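Local atomic coordinates of CRISPR-associated endonuclease Cas12b (Alicyclobacillus acidoterrestris, PDB entry 5U31), a protein that uses a guide RNA to recognise invading DNA next to a protospacer adjacent motif and cuts it as a metal-dependent endonuclease in bacterial CRISPR immunity. Residues L565-S569 with I580-V585; F602-K606 with Q986-D992; L655-C659 with S670-L674. The protein carries 3 engineered substitutions. All coordinates share one frame; numbering follows the deposited sequence.

Contact 1. Residues L565-S569 with I580-V585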
loop_
_atom_site.group_PDB
_atom_site.type_symbol
_atom_site.label_atom_id
_atom_site.label_comp_id
_atom_site.label_asym_id
_atom_site.label_seq_id
_atom_site.Cartn_x
_atom_site.Cartn_y
_atom_site.Cartn_z
ATOM N N LEU A 565 27.126 5.799 -16.703
ATOM C CA LEU A 565 25.719 6.177 -16.587
ATOM C C LEU A 565 24.888 4.940 -16.919
ATOM O O LEU A 565 24.742 4.588 -18.093
ATOM C CB LEU A 565 25.392 7.345 -17.508
ATOM C CG LEU A 565 24.051 8.049 -17.292
ATOM C CD1 LEU A 565 23.908 8.509 -15.848
ATOM C CD2 LEU A 565 23.907 9.221 -18.248
ATOM N N ARG A 566 24.356 4.288 -15.885
ATOM C CA ARG A 566 23.615 3.044 -16.032
ATOM C C ARG A 566 22.261 3.149 -15.348
ATOM O O ARG A 566 22.117 3.801 -14.312
ATOM C CB ARG A 566 24.377 1.854 -15.440
ATOM C CG ARG A 566 25.676 1.536 -16.135
ATOM C CD ARG A 566 26.514 0.559 -15.331
ATOM N NE ARG A 566 27.609 0.052 -16.147
ATOM C CZ ARG A 566 28.770 0.676 -16.298
ATOM N NH1 ARG A 566 29.708 0.152 -17.074
ATOM N NH2 ARG A 566 28.993 1.821 -15.670
ATOM N N VAL A 567 21.274 2.474 -15.931
ATOM C CA VAL A 567 19.911 2.450 -15.416
ATOM C C VAL A 567 19.484 0.997 -15.273
ATOM O O VAL A 567 19.699 0.190 -16.184
ATOM C CB VAL A 567 18.938 3.207 -16.339
ATOM C CG1 VAL A 567 17.516 3.101 -15.812
ATOM C CG2 VAL A 567 19.355 4.662 -16.486
HETATM N N MSE A 568 18.881 0.665 -14.140
HETATM C CA MSE A 568 18.351 -0.676 -13.957
HETATM C C MSE A 568 16.830 -0.647 -13.917
HETATM O O MSE A 568 16.241 0.050 -13.095
HETATM C CB MSE A 568 18.896 -1.304 -12.678
HETATM C CG MSE A 568 18.525 -2.761 -12.524
HETATM SE SE MSE A 568 19.027 -3.474 -10.788
HETATM C CE MSE A 568 17.770 -2.463 -9.701
ATOM N N SER A 569 16.192 -1.392 -14.814
ATOM C CA SER A 569 14.741 -1.483 -14.825
ATOM C C SER A 569 14.310 -2.724 -14.061
ATOM O O SER A 569 14.993 -3.750 -14.085
ATOM C CB SER A 569 14.198 -1.517 -16.254
ATOM O OG SER A 569 14.803 -2.549 -17.006
ATOM N N ILE A 580 15.222 -7.853 -13.316
ATOM C CA ILE A 580 15.955 -6.632 -13.609
ATOM C C ILE A 580 16.745 -6.813 -14.894
ATOM O O ILE A 580 17.052 -7.929 -15.316
ATOM C CB ILE A 580 16.889 -6.228 -12.444
ATOM C CG1 ILE A 580 18.061 -7.206 -12.320
ATOM C CG2 ILE A 580 16.114 -6.162 -11.135
ATOM C CD1 ILE A 580 19.365 -6.675 -12.882
ATOM N N SER A 581 17.064 -5.685 -15.519
ATOM C CA SER A 581 17.977 -5.656 -16.653
ATOM C C SER A 581 18.723 -4.335 -16.607
ATOM O O SER A 581 18.105 -3.281 -16.429
ATOM C CB SER A 581 17.237 -5.814 -17.983
ATOM O OG SER A 581 16.211 -4.852 -18.097
ATOM N N VAL A 582 20.042 -4.399 -16.759
ATOM C CA VAL A 582 20.923 -3.252 -16.593
ATOM C C VAL A 582 21.403 -2.812 -17.967
ATOM O O VAL A 582 21.807 -3.645 -18.787
ATOM C CB VAL A 582 22.107 -3.590 -15.667
ATOM C CG1 VAL A 582 23.072 -2.427 -15.584
ATOM C CG2 VAL A 582 21.605 -3.950 -14.290
ATOM N N PHE A 583 21.349 -1.510 -18.219
ATOM C CA PHE A 583 21.790 -0.928 -19.475
ATOM C C PHE A 583 22.785 0.187 -19.191
ATOM O O PHE A 583 22.679 0.893 -18.186
ATOM C CB PHE A 583 20.612 -0.376 -20.291
ATOM C CG PHE A 583 19.873 -1.413 -21.086
ATOM C CD1 PHE A 583 20.005 -1.470 -22.464
ATOM C CD2 PHE A 583 19.043 -2.328 -20.461
ATOM C CE1 PHE A 583 19.323 -2.419 -23.203
ATOM C CE2 PHE A 583 18.356 -3.280 -21.195
ATOM C CZ PHE A 583 18.498 -3.326 -22.570
ATOM N N ARG A 584 23.751 0.339 -20.090
ATOM C CA ARG A 584 24.805 1.335 -19.965
ATOM C C ARG A 584 24.763 2.266 -21.168
ATOM O O ARG A 584 24.587 1.817 -22.304
ATOM C CB ARG A 584 26.186 0.660 -19.857
ATOM C CG ARG A 584 27.306 1.365 -20.619
ATOM C CD ARG A 584 28.627 0.605 -20.523
ATOM N NE ARG A 584 28.537 -0.743 -21.081
ATOM C CZ ARG A 584 28.958 -1.080 -22.296
ATOM N NH1 ARG A 584 29.506 -0.168 -23.084
ATOM N NH2 ARG A 584 28.836 -2.329 -22.722
ATOM N N VAL A 585 24.908 3.564 -20.916
ATOM C CA VAL A 585 25.019 4.532 -22.002
ATOM C C VAL A 585 26.447 4.502 -22.527
ATOM O O VAL A 585 27.407 4.570 -21.751
ATOM C CB VAL A 585 24.625 5.940 -21.529
ATOM C CG1 VAL A 585 24.599 6.898 -22.704
ATOM C CG2 VAL A 585 23.274 5.914 -20.847
#
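Val567 and Phe583 face each other as a hydrogen-bonded pair in an antiparallel beta hairpin, with Val567 N on Phe583 O at 3.1 Å and Phe583 N returning to Val567 O. Ser569 and Ser581 form the next such pair, and Val585 N gives a nearly straight bond (172°) to Leu565 O. The apolar packing gathers around Met568, a selenomethionine. Its CG stands anti to the backbone N and lies 3.7 Å from Val582 CG2. The chain stays extended through chi2 (-173°), which carries SE on to Ile580, with SE 3.8 Å from Ile580 CD1. On the sheet face shared by Val567 and Phe583, Ser581 OG makes a weak bond of 2.9 Å to Ser569 OG, which has a further partner in Ala982 O. The looser part is the stretch of the Met568 face that bears the arginines, where Arg584 is partly exposed to solvent. The Arg566 and Arg584 chains keep company along this face; Arg566 NH1 comes 3.6 Å from Arg584 CD, and the guanidinium planes are turned 43° apart. Glu616 forms salt bridges with both NE atoms and probably offsets their like charge, while Asp552 takes Arg566 NH2. These are central strands of the RNase H-like sheet of the RuvC domain: strand 845-850 pairs with 566-572 on its far edge and strand 611-621 with 578-587. Helix 977-990 covers the Val567, Ser569 and Phe583 face, and helix 796-822 packs on Met568 from the other.

Contact 2. Residues F602-K606 with Q986-D992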
loop_
_atom_site.group_PDB
_atom_site.type_symbol
_atom_site.label_atom_id
_atom_site.label_comp_id
_atom_site.label_asym_id
_atom_site.label_seq_id
_atom_site.Cartn_x
_atom_site.Cartn_y
_atom_site.Cartn_z
ATOM N N PHE A 602 21.378 -3.427 -27.837
ATOM C CA PHE A 602 21.326 -2.026 -27.454
ATOM C C PHE A 602 20.028 -1.400 -27.944
ATOM O O PHE A 602 19.338 -1.939 -28.812
ATOM C CB PHE A 602 22.541 -1.243 -27.982
ATOM C CG PHE A 602 22.664 -1.238 -29.477
ATOM C CD1 PHE A 602 22.121 -0.208 -30.226
ATOM C CD2 PHE A 602 23.334 -2.257 -30.134
ATOM C CE1 PHE A 602 22.233 -0.197 -31.601
ATOM C CE2 PHE A 602 23.450 -2.253 -31.513
ATOM C CZ PHE A 602 22.900 -1.220 -32.246
ATOM N N PHE A 603 19.693 -0.254 -27.354
ATOM C CA PHE A 603 18.542 0.543 -27.731
ATOM C C PHE A 603 18.999 1.905 -28.220
ATOM O O PHE A 603 19.903 2.501 -27.630
ATOM C CB PHE A 603 17.580 0.742 -26.555
ATOM C CG PHE A 603 16.718 -0.437 -26.269
ATOM C CD1 PHE A 603 16.095 -1.123 -27.293
ATOM C CD2 PHE A 603 16.532 -0.863 -24.968
ATOM C CE1 PHE A 603 15.300 -2.212 -27.026
ATOM C CE2 PHE A 603 15.741 -1.952 -24.692
ATOM C CZ PHE A 603 15.122 -2.629 -25.723
ATOM N N PRO A 604 18.404 2.423 -29.286
ATOM C CA PRO A 604 18.725 3.790 -29.698
ATOM C C PRO A 604 18.270 4.787 -28.647
ATOM O O PRO A 604 17.302 4.558 -27.915
ATOM C CB PRO A 604 17.952 3.962 -31.009
ATOM C CG PRO A 604 16.875 2.932 -30.964
ATOM C CD PRO A 604 17.443 1.778 -30.197
ATOM N N ILE A 605 19.001 5.893 -28.562
ATOM C CA ILE A 605 18.709 6.969 -27.624
ATOM C C ILE A 605 18.256 8.182 -28.416
ATOM O O ILE A 605 18.935 8.602 -29.362
ATOM C CB ILE A 605 19.931 7.314 -26.760
ATOM C CG1 ILE A 605 20.379 6.095 -25.961
ATOM C CG2 ILE A 605 19.606 8.460 -25.836
ATOM C CD1 ILE A 605 21.558 6.369 -25.074
ATOM N N LYS A 606 17.113 8.743 -28.034
ATOM C CA LYS A 606 16.598 9.919 -28.720
ATOM C C LYS A 606 17.581 11.077 -28.595
ATOM O O LYS A 606 18.203 11.277 -27.549
ATOM C CB LYS A 606 15.236 10.306 -28.144
ATOM C CG LYS A 606 14.610 11.559 -28.737
ATOM C CD LYS A 606 13.309 11.885 -28.024
ATOM C CE LYS A 606 12.667 13.147 -28.565
ATOM N NZ LYS A 606 11.385 13.446 -27.871
ATOM N N GLN A 986 12.996 -0.006 -20.192
ATOM C CA GLN A 986 14.258 0.575 -20.629
ATOM C C GLN A 986 14.126 1.179 -22.020
ATOM O O GLN A 986 14.572 2.305 -22.267
ATOM C CB GLN A 986 15.351 -0.487 -20.607
ATOM C CG GLN A 986 16.731 0.098 -20.554
ATOM C CD GLN A 986 17.218 0.288 -19.139
ATOM O OE1 GLN A 986 18.047 1.150 -18.872
ATOM N NE2 GLN A 986 16.709 -0.526 -18.223
ATOM N N GLN A 987 13.499 0.444 -22.943
ATOM C CA GLN A 987 13.338 0.940 -24.305
ATOM C C GLN A 987 12.495 2.208 -24.347
ATOM O O GLN A 987 12.732 3.085 -25.186
ATOM C CB GLN A 987 12.722 -0.150 -25.183
ATOM C CG GLN A 987 12.621 0.202 -26.659
ATOM C CD GLN A 987 11.330 0.918 -27.006
ATOM O OE1 GLN A 987 10.312 0.756 -26.328
ATOM N NE2 GLN A 987 11.365 1.719 -28.063
ATOM N N ARG A 988 11.515 2.329 -23.451
ATOM C CA ARG A 988 10.687 3.528 -23.402
ATOM C C ARG A 988 11.420 4.713 -22.791
ATOM O O ARG A 988 11.077 5.863 -23.083
ATOM C CB ARG A 988 9.410 3.246 -22.616
ATOM C CG ARG A 988 8.557 2.188 -23.259
ATOM C CD ARG A 988 7.275 1.949 -22.512
ATOM N NE ARG A 988 6.428 1.032 -23.264
ATOM C CZ ARG A 988 5.167 0.761 -22.960
ATOM N NH1 ARG A 988 4.599 1.341 -21.911
ATOM N NH2 ARG A 988 4.473 -0.086 -23.707
ATOM N N LEU A 989 12.416 4.457 -21.941
ATOM C CA LEU A 989 13.189 5.544 -21.349
ATOM C C LEU A 989 13.986 6.287 -22.413
ATOM O O LEU A 989 13.887 7.514 -22.538
ATOM C CB LEU A 989 14.123 4.987 -20.273
ATOM C CG LEU A 989 14.421 5.795 -19.005
ATOM C CD1 LEU A 989 15.918 5.905 -18.782
ATOM C CD2 LEU A 989 13.778 7.160 -19.046
ATOM N N TRP A 990 14.776 5.554 -23.199
ATOM C CA TRP A 990 15.715 6.156 -24.132
ATOM C C TRP A 990 15.057 6.689 -25.395
ATOM O O TRP A 990 15.733 7.358 -26.184
ATOM C CB TRP A 990 16.796 5.140 -24.518
ATOM C CG TRP A 990 17.455 4.501 -23.342
ATOM C CD1 TRP A 990 17.387 3.189 -22.979
ATOM C CD2 TRP A 990 18.270 5.148 -22.356
ATOM N NE1 TRP A 990 18.115 2.976 -21.832
ATOM C CE2 TRP A 990 18.667 4.164 -21.430
ATOM C CE3 TRP A 990 18.706 6.465 -22.170
ATOM C CZ2 TRP A 990 19.478 4.453 -20.335
ATOM C CZ3 TRP A 990 19.508 6.751 -21.081
ATOM C CH2 TRP A 990 19.884 5.750 -20.177
ATOM N N SER A 991 13.773 6.412 -25.614
ATOM C CA SER A 991 13.089 6.862 -26.818
ATOM C C SER A 991 11.973 7.857 -26.545
ATOM O O SER A 991 11.273 8.244 -27.489
ATOM C CB SER A 991 12.509 5.665 -27.582
ATOM O OG SER A 991 11.436 5.085 -26.865
ATOM N N ASP A 992 11.786 8.280 -25.296
ATOM C CA ASP A 992 10.703 9.182 -24.908
ATOM C C ASP A 992 9.360 8.646 -25.405
ATOM O O ASP A 992 8.629 9.299 -26.150
ATOM C CB ASP A 992 10.951 10.599 -25.429
ATOM C CG ASP A 992 10.287 11.658 -24.573
ATOM O OD1 ASP A 992 10.829 12.779 -24.492
ATOM O OD2 ASP A 992 9.238 11.364 -23.964
#
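Phe603 lays its ring on the first turn of segment 986-992, over Gln987, joining an edge strand of the RuvC sheet to the end of helix 977-990. Its CB faces Trp990 CD1 at 4.3 Å. With CG anti to the carbonyl carbon (chi1 -78°), the ring is directed at the helix: CG and CD2 lie by Gln987 CA, and CD1 and CE1 by Gln987 CG, the closer being CE1 at 3.6 Å. CE2 and the tip atom CZ meet Gln987 CB, CZ at 3.5 Å. This is a CH-pi contact, CB standing over the ring face 16° off its normal. Farther on, Ile605 CG1 packs 4.0 Å from Trp990 CB, and its CD1 approaches the indole obliquely. Lys606 N donates to Trp990 O over 2.7 Å, where the helix ends in a Schellman motif with Asp992 at positive phi. The extended Lys606 chain reaches Asp992 OD1 in a weak salt bridge of 3.5 Å. The join therefore rests mainly on apolar packing and one backbone bond, and the lysine's charge, at the carboxyl end of a helix, is probably a modest electrostatic addition at the exposed margin.

Contact 3. Residues L655-C659 with S670-L674. With nucleotides of chain B.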
loop_
_atom_site.group_PDB
_atom_site.type_symbol
_atom_site.label_atom_id
_atom_site.label_comp_id
_atom_site.label_asym_id
_atom_site.label_seq_id
_atom_site.Cartn_x
_atom_site.Cartn_y
_atom_site.Cartn_z
ATOM N N LEU A 655 -23.495 -28.640 4.406
ATOM C CA LEU A 655 -24.558 -29.276 3.636
ATOM C C LEU A 655 -25.445 -30.123 4.535
ATOM O O LEU A 655 -26.669 -30.159 4.358
ATOM C CB LEU A 655 -23.964 -30.122 2.510
ATOM C CG LEU A 655 -23.716 -29.400 1.184
ATOM C CD1 LEU A 655 -22.988 -30.305 0.200
ATOM C CD2 LEU A 655 -25.031 -28.910 0.593
ATOM N N LEU A 656 -24.848 -30.810 5.511
ATOM C CA LEU A 656 -25.641 -31.600 6.445
ATOM C C LEU A 656 -26.484 -30.703 7.342
ATOM O O LEU A 656 -27.628 -31.040 7.667
ATOM C CB LEU A 656 -24.725 -32.491 7.282
ATOM C CG LEU A 656 -25.395 -33.399 8.313
ATOM C CD1 LEU A 656 -26.310 -34.405 7.636
ATOM C CD2 LEU A 656 -24.346 -34.107 9.146
ATOM N N VAL A 657 -25.933 -29.556 7.744
ATOM C CA VAL A 657 -26.654 -28.642 8.623
ATOM C C VAL A 657 -27.915 -28.127 7.942
ATOM O O VAL A 657 -28.983 -28.047 8.560
ATOM C CB VAL A 657 -25.728 -27.493 9.065
ATOM C CG1 VAL A 657 -26.528 -26.344 9.650
ATOM C CG2 VAL A 657 -24.723 -28.001 10.078
ATOM N N ARG A 658 -27.822 -27.795 6.652
ATOM C CA ARG A 658 -28.989 -27.294 5.937
ATOM C C ARG A 658 -30.122 -28.309 5.900
ATOM O O ARG A 658 -31.284 -27.916 5.755
ATOM C CB ARG A 658 -28.612 -26.898 4.515
ATOM C CG ARG A 658 -27.625 -25.759 4.442
ATOM C CD ARG A 658 -27.353 -25.377 3.002
ATOM N NE ARG A 658 -28.493 -24.699 2.396
ATOM C CZ ARG A 658 -28.648 -24.526 1.088
ATOM N NH1 ARG A 658 -29.716 -23.897 0.623
ATOM N NH2 ARG A 658 -27.737 -24.993 0.243
ATOM N N CYS A 659 -29.813 -29.603 6.024
ATOM C CA CYS A 659 -30.852 -30.627 6.001
ATOM C C CYS A 659 -31.760 -30.553 7.217
ATOM O O CYS A 659 -32.824 -31.182 7.219
ATOM C CB CYS A 659 -30.231 -32.023 5.913
ATOM S SG CYS A 659 -29.272 -32.338 4.416
ATOM N N SER A 670 -31.499 -29.746 -0.150
ATOM C CA SER A 670 -30.188 -30.003 0.435
ATOM C C SER A 670 -29.969 -31.494 0.658
ATOM O O SER A 670 -28.904 -32.029 0.330
ATOM C CB SER A 670 -30.042 -29.239 1.752
ATOM O OG SER A 670 -30.412 -27.879 1.593
ATOM N N TRP A 671 -30.969 -32.181 1.214
ATOM C CA TRP A 671 -30.859 -33.622 1.407
ATOM C C TRP A 671 -30.686 -34.347 0.080
ATOM O O TRP A 671 -30.103 -35.437 0.040
ATOM C CB TRP A 671 -32.086 -34.136 2.159
ATOM C CG TRP A 671 -32.155 -35.617 2.318
ATOM C CD1 TRP A 671 -33.086 -36.454 1.780
ATOM C CD2 TRP A 671 -31.261 -36.441 3.073
ATOM N NE1 TRP A 671 -32.829 -37.750 2.153
ATOM C CE2 TRP A 671 -31.713 -37.769 2.946
ATOM C CE3 TRP A 671 -30.123 -36.185 3.843
ATOM C CZ2 TRP A 671 -31.067 -38.839 3.561
ATOM C CZ3 TRP A 671 -29.483 -37.248 4.451
ATOM C CH2 TRP A 671 -29.956 -38.559 4.305
ATOM N N ALA A 672 -31.163 -33.753 -1.015
ATOM C CA ALA A 672 -30.952 -34.348 -2.329
ATOM C C ALA A 672 -29.474 -34.347 -2.699
ATOM O O ALA A 672 -28.941 -35.359 -3.165
ATOM C CB ALA A 672 -31.772 -33.603 -3.382
ATOM N N LYS A 673 -28.788 -33.221 -2.479
ATOM C CA LYS A 673 -27.383 -33.117 -2.858
ATOM C C LYS A 673 -26.491 -34.071 -2.075
ATOM O O LYS A 673 -25.361 -34.334 -2.502
ATOM C CB LYS A 673 -26.886 -31.683 -2.669
ATOM C CG LYS A 673 -27.543 -30.663 -3.581
ATOM C CD LYS A 673 -26.970 -29.276 -3.344
ATOM C CE LYS A 673 -27.670 -28.227 -4.193
ATOM N NZ LYS A 673 -27.182 -26.853 -3.881
ATOM N N LEU A 674 -26.965 -34.597 -0.946
ATOM C CA LEU A 674 -26.153 -35.502 -0.144
ATOM C C LEU A 674 -26.324 -36.964 -0.544
ATOM O O LEU A 674 -25.353 -37.725 -0.519
ATOM C CB LEU A 674 -26.486 -35.339 1.340
ATOM C CG LEU A 674 -26.031 -34.040 1.998
ATOM C CD1 LEU A 674 -26.318 -34.088 3.484
ATOM C CD2 LEU A 674 -24.553 -33.814 1.747
ATOM P P A B 109 -30.966 -20.931 0.201
ATOM O OP1 A B 109 -32.019 -21.977 0.234
ATOM O OP2 A B 109 -29.540 -21.301 0.397
ATOM O "O5'" A B 109 -31.080 -20.167 -1.189
ATOM C "C5'" A B 109 -32.202 -19.347 -1.465
ATOM C "C4'" A B 109 -31.896 -18.337 -2.538
ATOM O "O4'" A B 109 -30.985 -17.324 -2.034
ATOM C "C3'" A B 109 -31.191 -18.866 -3.772
ATOM O "O3'" A B 109 -32.054 -19.547 -4.661
ATOM C "C2'" A B 109 -30.584 -17.601 -4.355
ATOM O "O2'" A B 109 -31.584 -16.826 -5.000
ATOM C "C1'" A B 109 -30.148 -16.876 -3.082
ATOM N N9 A B 109 -28.749 -17.206 -2.752
ATOM C C8 A B 109 -28.273 -18.194 -1.924
ATOM N N7 A B 109 -26.963 -18.247 -1.864
ATOM C C5 A B 109 -26.552 -17.235 -2.719
ATOM C C6 A B 109 -25.280 -16.776 -3.097
ATOM N N6 A B 109 -24.141 -17.302 -2.643
ATOM N N1 A B 109 -25.220 -15.746 -3.970
ATOM C C2 A B 109 -26.364 -15.221 -4.427
ATOM N N3 A B 109 -27.616 -15.567 -4.145
ATOM C C4 A B 109 -27.641 -16.591 -3.277
ATOM P P A B 108 -27.421 -21.034 4.413
ATOM O OP1 A B 108 -28.080 -22.331 4.709
ATOM O OP2 A B 108 -26.100 -21.024 3.732
ATOM O "O5'" A B 108 -28.432 -20.139 3.566
ATOM C "C5'" A B 108 -29.712 -19.794 4.077
ATOM C "C4'" A B 108 -30.361 -18.710 3.255
ATOM O "O4'" A B 108 -29.651 -17.455 3.440
ATOM C "C3'" A B 108 -30.342 -18.919 1.748
ATOM O "O3'" A B 108 -31.342 -19.807 1.286
ATOM C "C2'" A B 108 -30.476 -17.499 1.218
ATOM O "O2'" A B 108 -31.815 -17.038 1.330
ATOM C "C1'" A B 108 -29.615 -16.736 2.222
ATOM N N9 A B 108 -28.212 -16.663 1.771
ATOM C C8 A B 108 -27.165 -17.476 2.134
ATOM N N7 A B 108 -26.028 -17.176 1.555
ATOM C C5 A B 108 -26.348 -16.096 0.749
ATOM C C6 A B 108 -25.577 -15.312 -0.125
ATOM N N6 A B 108 -24.276 -15.506 -0.338
ATOM N N1 A B 108 -26.195 -14.308 -0.781
ATOM C C2 A B 108 -27.499 -14.113 -0.564
ATOM N N3 A B 108 -28.331 -14.780 0.232
ATOM C C4 A B 108 -27.687 -15.771 0.867
#
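Arg658 NH1, part of a guanidinium that carries Ser670 OG over one face, lies 2.6 Å from OP2 and 3.0 Å from OP1 of A109 of chain B, the latter oxygen at the edge of the guanidinium and in its plane. Here two consecutive helices, the last helix of the bridge helix domain (641-658) and the first helix of the REC2 domain (667-675), fold against each other across a short loop beside the RNA backbone. Arg658 NE is 3.3 Å from OP1 of A108 of chain B, so one side chain spans two successive phosphates; the bend at chi3 (72°) turns its tip toward A109. Ser670 OG sits 3.8 Å above the centre of the guanidinium and is itself hydrogen-bonded to Arg666 O. Lys673 brings a second positive charge to this side, which probably adds to the attraction for the RNA.

Behind the charged side the helices meet through apolar groups. Leu655 and Leu674 lie head to tail, Leu655 CB 3.8 Å from Leu674 CD2. Leu674 CD1, the other branch, packs beside Leu656 and 3.6 Å from Cys659 SG. Helix 687-701 closes over Leu656, Trp671 and Leu674. Cys659 SG makes a sulfur-aromatic contact at the ring edge of Trp671, in the indole plane, 5.4 Å from the centroid of the six-membered ring and 85° off its normal.

In the fold
Contacts 1 and 2 belong to one RuvC core: their centres are 11 Å apart, and they touch where Val585 CG2 meets Trp990 CH2 at 3.5 Å. Strand 566-572 and helix 977-990, one from each contact, also carry two of the positions assigned to the RuvC active site, Ala571 and Ala978, both engineered here; the third, the engineered Ala849, is on strand 845-850, next to 566-572 in the sheet. The nearest atoms of contacts 1 and 2 are about 6 and 7 Å from bound nucleic acid. Contact 3 stands apart, its centre 61 Å from that of contact 1 and 63 Å from that of contact 2, and it meets RNA phosphates directly. In sequence it falls between the two segments of contact 2.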